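Local coordinates for protein 401aa long hypothetical glucose-1-phosphate thymidylyltransferase (Sulfolobus tokodaii, PDB 2GGO) that is a bifunctional enzyme of UDP-N-acetylglucosamine and UDP-N-acetylgalactosamine synthesis that probably also makes dTDP-glucose from glucose 1-phosphate, at residues A318-G324 and I359-T365. Numbering follows the deposited sequence.
Sequences AEDVNFG and IGGHVRT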
loop_
_atom_site.group_PDB
_atom_site.type_symbol
_atom_site.label_atom_id
_atom_site.label_comp_id
_atom_site.label_asym_id
_atom_site.label_seq_id
_atom_site.Cartn_x
_atom_site.Cartn_y
_atom_site.Cartn_z
ATOM N N ALA A 318 -4.503 2.808 -11.650
ATOM C CA ALA A 318 -3.114 2.454 -11.678
ATOM C C ALA A 318 -2.394 3.185 -12.803
ATOM O O ALA A 318 -2.862 4.301 -13.177
ATOM C CB ALA A 318 -2.941 0.975 -11.694
ATOM N N GLU A 319 -1.274 2.678 -13.314
ATOM C CA GLU A 319 -0.474 3.460 -14.259
ATOM C C GLU A 319 -0.876 3.285 -15.688
ATOM O O GLU A 319 -1.384 2.255 -16.064
ATOM C CB GLU A 319 1.050 3.143 -14.110
ATOM C CG GLU A 319 1.557 1.697 -14.610
ATOM C CD GLU A 319 1.169 0.551 -13.712
ATOM O OE1 GLU A 319 0.599 0.805 -12.664
ATOM O OE2 GLU A 319 1.418 -0.636 -14.042
ATOM N N ASP A 320 -0.642 4.307 -16.479
ATOM C CA ASP A 320 -0.951 4.353 -17.914
ATOM C C ASP A 320 -2.375 3.925 -18.271
ATOM O O ASP A 320 -2.586 3.182 -19.212
ATOM C CB ASP A 320 0.140 3.632 -18.708
ATOM C CG ASP A 320 1.556 4.219 -18.449
ATOM O OD1 ASP A 320 1.705 5.485 -18.469
ATOM O OD2 ASP A 320 2.550 3.434 -18.230
ATOM N N VAL A 321 -3.362 4.414 -17.507
ATOM C CA VAL A 321 -4.766 4.170 -17.781
ATOM C C VAL A 321 -5.244 5.314 -18.624
ATOM O O VAL A 321 -4.704 6.422 -18.498
ATOM C CB VAL A 321 -5.598 4.005 -16.484
ATOM C CG1 VAL A 321 -7.201 3.687 -16.813
ATOM C CG2 VAL A 321 -5.069 2.754 -15.716
ATOM N N ASN A 322 -6.151 5.056 -19.565
ATOM C CA ASN A 322 -6.789 6.171 -20.291
ATOM C C ASN A 322 -8.258 6.062 -20.141
ATOM O O ASN A 322 -8.735 5.061 -20.444
ATOM C CB ASN A 322 -6.467 6.183 -21.823
ATOM C CG ASN A 322 -4.937 6.294 -22.102
ATOM O OD1 ASN A 322 -4.319 7.335 -21.916
ATOM N ND2 ASN A 322 -4.323 5.166 -22.472
ATOM N N PHE A 323 -8.941 7.145 -19.762
ATOM C CA PHE A 323 -10.388 7.129 -19.760
ATOM C C PHE A 323 -10.911 7.609 -21.024
ATOM O O PHE A 323 -10.670 8.757 -21.380
ATOM C CB PHE A 323 -11.049 7.939 -18.574
ATOM C CG PHE A 323 -11.202 7.069 -17.355
ATOM C CD1 PHE A 323 -10.544 5.847 -17.336
ATOM C CD2 PHE A 323 -11.990 7.408 -16.278
ATOM C CE1 PHE A 323 -10.695 4.970 -16.219
ATOM C CE2 PHE A 323 -12.122 6.584 -15.180
ATOM C CZ PHE A 323 -11.440 5.376 -15.152
ATOM N N GLY A 324 -11.712 6.802 -21.692
ATOM C CA GLY A 324 -12.552 7.492 -22.713
ATOM C C GLY A 324 -13.531 8.530 -22.196
ATOM O O GLY A 324 -14.128 8.387 -21.077
ATOM N N ILE A 359 -8.697 0.155 -10.634
ATOM C CA ILE A 359 -8.355 0.022 -12.063
ATOM C C ILE A 359 -6.862 -0.331 -12.281
ATOM O O ILE A 359 -5.972 0.474 -11.938
ATOM C CB ILE A 359 -8.642 1.323 -12.784
ATOM C CG1 ILE A 359 -10.026 1.916 -12.426
ATOM C CG2 ILE A 359 -8.375 1.198 -14.304
ATOM C CD1 ILE A 359 -11.313 1.266 -13.004
ATOM N N GLY A 360 -6.601 -1.472 -12.923
ATOM C CA GLY A 360 -5.267 -1.916 -13.231
ATOM C C GLY A 360 -4.541 -1.042 -14.227
ATOM O O GLY A 360 -5.165 -0.269 -14.947
ATOM N N GLY A 361 -3.209 -1.139 -14.243
ATOM C CA GLY A 361 -2.413 -0.497 -15.228
ATOM C C GLY A 361 -2.783 -0.763 -16.661
ATOM O O GLY A 361 -3.160 -1.890 -17.034
ATOM N N HIS A 362 -2.671 0.270 -17.474
ATOM C CA HIS A 362 -2.776 0.127 -18.953
ATOM C C HIS A 362 -4.159 -0.259 -19.419
ATOM O O HIS A 362 -4.351 -0.734 -20.531
ATOM C CB HIS A 362 -1.799 -0.917 -19.519
ATOM C CG HIS A 362 -0.364 -0.640 -19.185
ATOM N ND1 HIS A 362 0.417 0.227 -19.930
ATOM C CD2 HIS A 362 0.440 -1.132 -18.206
ATOM C CE1 HIS A 362 1.643 0.246 -19.421
ATOM N NE2 HIS A 362 1.651 -0.502 -18.327
ATOM N N VAL A 363 -5.126 -0.086 -18.547
ATOM C CA VAL A 363 -6.514 -0.039 -18.933
ATOM C C VAL A 363 -6.942 1.090 -19.860
ATOM O O VAL A 363 -6.521 2.275 -19.748
ATOM C CB VAL A 363 -7.440 -0.205 -17.650
ATOM C CG1 VAL A 363 -8.917 0.202 -17.934
ATOM C CG2 VAL A 363 -7.409 -1.535 -17.185
ATOM N N ARG A 364 -7.862 0.778 -20.786
ATOM C CA ARG A 364 -8.407 1.834 -21.681
ATOM C C ARG A 364 -9.918 1.685 -21.614
ATOM O O ARG A 364 -10.393 0.618 -21.816
ATOM C CB ARG A 364 -7.871 1.713 -23.141
ATOM C CG ARG A 364 -8.481 2.863 -24.045
ATOM C CD ARG A 364 -7.846 3.100 -25.479
ATOM N NE ARG A 364 -6.530 3.790 -25.483
ATOM C CZ ARG A 364 -6.311 5.126 -25.430
ATOM N NH1 ARG A 364 -7.328 6.012 -25.315
ATOM N NH2 ARG A 364 -5.042 5.578 -25.478
ATOM N N THR A 365 -10.684 2.709 -21.228
ATOM C CA THR A 365 -12.139 2.428 -21.249
ATOM C C THR A 365 -12.654 3.115 -22.498
ATOM O O THR A 365 -12.124 4.134 -22.883
ATOM C CB THR A 365 -12.841 3.010 -20.088
ATOM O OG1 THR A 365 -12.600 4.443 -20.183
ATOM C CG2 THR A 365 -12.160 2.634 -18.855
HETATM O O HOH W 1 3.373 -1.145 -16.339
HETATM O O HOH W 2 -4.097 2.921 -21.480
#
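His362 lies alongside Asp320 with its ring tilted 49° to the carboxylate, and its CE1 approaches Asp320 OD2 to 3.5 Å. One face of the ring lies over Glu319 O, the carbonyl that accepts the backbone N of His362 at 2.8 Å. At the ring edge, in plane, NE2 is bonded to a water 2.7 Å away, and that water donates a hydrogen bond to Glu319 OE2, part of a carboxylate held also by a hydrogen bond between OE2 and Thr20 and a salt bridge from OE1 to Arg21 of the nucleotidyltransferase half. Tyr380, one coil further on, stacks on the same imidazole. These are neighbouring turns of the left-handed parallel beta-helix built from hexapeptide repeats: 318-324 and 359-365 run parallel, and Asn322 pairs with Arg364 through bonds from Asn322 N to Val363 O and from Thr365 N to Asn322 O. On the face holding their side chains, the Asn322 amide is stacked on the Arg364 guanidinium, the two planes only 13° apart. Asn322 ND2 and Arg364 NH2, both donors, sit 3.1 Å apart without bonding, so this is flat packing. On the other face, Thr365 has OG1 between its backbone N and carbonyl carbon (chi1 60°), where it accepts Gly324 N at 2.9 Å; CG2 meanwhile lies against Phe323 CE1 at 3.8 Å. Thr327 also bonds this hydroxyl. A valine here would probably cost Gly324 N its side-chain acceptor, leaving the bent bond to the backbone carbonyl, and take from Thr327 its hydroxyl partner. Inside the coil, Val321 CG1 packs on Ile359 CG2 at 3.7 Å.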